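Local coordinates for hydrazine synthase gamma subunit (PDB 5C2V) that catalyses the three-electron reduction of nitric oxide to hydroxylamine, the first half-reaction of hydrazine synthesis, using bound heme c, at the interface of chains B and A. Residues are numbered along the deposited sequence; one frame, centred on the assembly and turned at random. Chains: chain A, Hydrazine synthase gamma subunit; chain B, Hydrazine synthase beta subunit.

Contacts 1 and 2 are two patches on one interface between the gamma subunit (chain A) and the beta-propeller beta subunit (chain B), the centres of their C-alpha atoms about 27 Å apart. They share no residue. Contact 1 joins the start of strand 226-234 and strand 203-211 of chain B to the heme-attachment motif, the residues just before it and strand 77-78 of chain A, whereas contact 2 joins loops on both sides. Two such separated points may limit rocking of one subunit on the other. Contact 1 combines aromatic packing with polar links; among the residues given, contact 2 rests on carboxylate-proline and aromatic packing.

Contact 1: the interface of chains B and A. Residues chain B 209, 225-226; chain A 60-61, 65-66, 78.
B:Phe226 reaches into a niche of chain A where two aromatic rings meet it in opposite senses. Its CD2 edge points at the face of A:Tyr61, 3.5 Å from CG, with the ring planes at 55°. Toward A:Trp78 the roles reverse: the indole brings its CZ2-CH2 edge to one face of the phenylalanine near the rim, CZ2 lying 3.4 Å from CZ. The other face of B:Phe226 is met by A:Ser65 CB, so the phenyl is held between serine and indole. B:Val225 extends the apolar patch, its CB 3.6 Å from A:Tyr61 CE1, beyond the rim but on the side of the ring that receives B:Phe226, with CG1 leaning further over it and also touching the indole at CZ3. A:Tyr61 has CG between the backbone N and the carbonyl carbon (chi1 57°), which presents this broad face to chain B.

Polar links lie beside the rings. The hydroxyl OG of A:Ser60 is 2.6 Å from the backbone carbonyl O of B:Phe226, a donor-acceptor pair consistent with a hydrogen bond; the C-O-OG angle is near 128°. The same OG is 2.9 Å from water 1, which also bonds the backbone N of B:Val225 and, at 3.1 Å, that of B:Phe226. This water thus ties the start of strand 226-234 to A:Ser60. A weak bond runs from A:Ser65 OG to B:Gln209 OE1, the side-chain amide oxygen, at 3.4 Å.

A:Ser65 and A:Cys66 belong to the CXXCH motif A:Cys63 to A:His67, whose cysteines bind heme 1 covalently and whose histidine is an axial ligand of its iron. A:Cys66 SG lies 4.2 Å from B:Phe226 CE2. The patch therefore docks the beta subunit directly against the attachment segment of the apparent active-site heme, and may steady that segment where the two subunits meet.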
# COMPACT_ATOMS: atom_id res chain seq x y z
N GLN B 209 -19.27 -19.98 -30.16
CA GLN B 209 -19.55 -18.67 -29.58
C GLN B 209 -20.40 -18.80 -28.33
O GLN B 209 -21.17 -19.74 -28.17
CB GLN B 209 -20.26 -17.77 -30.60
CG GLN B 209 -19.35 -17.17 -31.65
CD GLN B 209 -20.07 -16.15 -32.52
OE1 GLN B 209 -21.18 -16.39 -32.98
NE2 GLN B 209 -19.43 -15.01 -32.73
N VAL B 225 -22.91 -9.10 -25.78
CA VAL B 225 -23.80 -9.88 -26.63
C VAL B 225 -23.16 -11.22 -26.97
O VAL B 225 -23.67 -12.28 -26.59
CB VAL B 225 -24.15 -9.12 -27.93
CG1 VAL B 225 -25.07 -9.96 -28.80
CG2 VAL B 225 -24.79 -7.78 -27.60
N PHE B 226 -22.05 -11.17 -27.69
CA PHE B 226 -21.31 -12.38 -28.03
C PHE B 226 -19.87 -12.35 -27.54
O PHE B 226 -19.20 -11.32 -27.61
CB PHE B 226 -21.31 -12.60 -29.55
CG PHE B 226 -22.52 -13.32 -30.06
CD1 PHE B 226 -22.66 -14.69 -29.85
CD2 PHE B 226 -23.50 -12.65 -30.75
CE1 PHE B 226 -23.77 -15.36 -30.32
CE2 PHE B 226 -24.62 -13.32 -31.23
CZ PHE B 226 -24.75 -14.67 -31.01
N SER A 60 -16.81 -8.37 -32.34
CA SER A 60 -17.45 -9.38 -31.51
C SER A 60 -18.26 -10.40 -32.32
O SER A 60 -18.12 -11.61 -32.12
CB SER A 60 -18.36 -8.72 -30.48
OG SER A 60 -18.99 -9.68 -29.65
N TYR A 61 -19.10 -9.92 -33.23
CA TYR A 61 -19.95 -10.80 -34.03
C TYR A 61 -20.41 -10.16 -35.33
O TYR A 61 -20.09 -9.01 -35.62
CB TYR A 61 -21.17 -11.24 -33.21
CG TYR A 61 -22.00 -10.09 -32.68
CD1 TYR A 61 -21.70 -9.49 -31.46
CD2 TYR A 61 -23.09 -9.61 -33.40
CE1 TYR A 61 -22.45 -8.44 -30.98
CE2 TYR A 61 -23.85 -8.56 -32.92
CZ TYR A 61 -23.53 -7.98 -31.71
OH TYR A 61 -24.28 -6.94 -31.23
N SER A 65 -23.90 -14.40 -37.12
CA SER A 65 -23.86 -14.99 -35.79
C SER A 65 -25.28 -15.28 -35.31
O SER A 65 -25.49 -16.14 -34.45
CB SER A 65 -23.13 -14.06 -34.82
OG SER A 65 -21.79 -13.86 -35.22
N CYS A 66 -26.24 -14.57 -35.88
CA CYS A 66 -27.66 -14.71 -35.53
C CYS A 66 -28.45 -15.47 -36.60
O CYS A 66 -29.06 -16.51 -36.32
CB CYS A 66 -28.29 -13.34 -35.29
SG CYS A 66 -27.98 -12.66 -33.64
N TRP A 78 -33.48 -13.14 -28.50
CA TRP A 78 -32.83 -11.94 -27.98
C TRP A 78 -33.82 -10.93 -27.42
O TRP A 78 -35.00 -10.95 -27.76
CB TRP A 78 -32.01 -11.28 -29.08
CG TRP A 78 -30.97 -12.16 -29.66
CD1 TRP A 78 -31.05 -12.89 -30.82
CD2 TRP A 78 -29.67 -12.43 -29.12
NE1 TRP A 78 -29.89 -13.59 -31.03
CE2 TRP A 78 -29.03 -13.33 -30.00
CE3 TRP A 78 -29.00 -12.01 -27.97
CZ2 TRP A 78 -27.74 -13.80 -29.76
CZ3 TRP A 78 -27.72 -12.48 -27.74
CH2 TRP A 78 -27.10 -13.36 -28.63
O HOH W 1 -20.77 -8.32 -27.87

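Contact 2: the interface of chains B and A. Residues chain B 97, 120; chain A 160-161.
The carboxylate oxygen OD1 of B:Asp97 faces the pyrrolidine ring of A:Pro160, meeting its CB and CG carbons; OD1 is 3.6 Å from CG. The still shorter approach to CB is not interpreted at this resolution. The two side chains cross obliquely, and the contact is one of van der Waals packing of an acid against ring methylenes. With CG anti to the backbone N (chi1 -161°), B:Asp97 directs its carboxylate toward chain A. This residue also belongs, with B:Asp77, to a calcium site of the beta subunit; if the carboxylate is the group that binds, the metal may hold it in place.

B:Trp120 makes the other contact described here. CZ3 of its six-membered ring comes within 4.1 Å of A:Phe161 CE1, a loose contact. The planes are inclined by about 39° and the rings are strongly offset: the side chains slide past each other in opposite directions and meet at their rims, and this is not a stack. A:Phe161 CE1 and A:Pro160 CB lie on opposite sides of the indole plane, so the consecutive residues flank that plane. On the proline side, the backbone N of B:Asp97 sits 3.7 Å above the B:Trp120 ring near its rim, so B:Asp97 packs over the indole within chain B.

All four residues are in loops: B:Asp97 between strands 88-94 and 99-104, B:Trp120 between strands 110-115 and 122-127 of the propeller, and A:Pro160 and A:Phe161 between helices 141-152 and 170-179.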
# COMPACT_ATOMS: atom_id res chain seq x y z
N ASP B 97 -29.62 -35.00 -45.15
CA ASP B 97 -29.66 -33.59 -45.55
C ASP B 97 -28.39 -32.82 -45.23
O ASP B 97 -27.89 -32.86 -44.11
CB ASP B 97 -30.86 -32.88 -44.93
CG ASP B 97 -31.21 -31.59 -45.65
OD1 ASP B 97 -32.33 -31.48 -46.18
OD2 ASP B 97 -30.36 -30.68 -45.72
N TRP B 120 -32.49 -32.52 -39.20
CA TRP B 120 -31.86 -33.82 -39.44
C TRP B 120 -30.85 -34.21 -38.37
O TRP B 120 -29.90 -33.47 -38.11
CB TRP B 120 -31.17 -33.83 -40.80
CG TRP B 120 -31.17 -35.16 -41.47
CD1 TRP B 120 -30.17 -36.10 -41.44
CD2 TRP B 120 -32.21 -35.72 -42.26
NE1 TRP B 120 -30.54 -37.20 -42.17
CE2 TRP B 120 -31.79 -36.99 -42.69
CE3 TRP B 120 -33.48 -35.26 -42.66
CZ2 TRP B 120 -32.58 -37.81 -43.49
CZ3 TRP B 120 -34.26 -36.08 -43.45
CH2 TRP B 120 -33.81 -37.34 -43.86
N PRO A 160 -36.98 -31.50 -46.95
CA PRO A 160 -36.29 -32.79 -47.11
C PRO A 160 -37.17 -34.01 -46.82
O PRO A 160 -36.81 -35.13 -47.19
CB PRO A 160 -35.16 -32.70 -46.08
CG PRO A 160 -35.70 -31.80 -45.03
CD PRO A 160 -36.50 -30.77 -45.76
N PHE A 161 -38.31 -33.78 -46.18
CA PHE A 161 -39.10 -34.85 -45.58
C PHE A 161 -40.11 -35.49 -46.54
O PHE A 161 -40.96 -36.27 -46.12
CB PHE A 161 -39.81 -34.34 -44.33
CG PHE A 161 -38.87 -34.04 -43.20
CD1 PHE A 161 -38.38 -35.06 -42.41
CD2 PHE A 161 -38.48 -32.74 -42.93
CE1 PHE A 161 -37.51 -34.79 -41.37
CE2 PHE A 161 -37.61 -32.46 -41.89
CZ PHE A 161 -37.12 -33.49 -41.11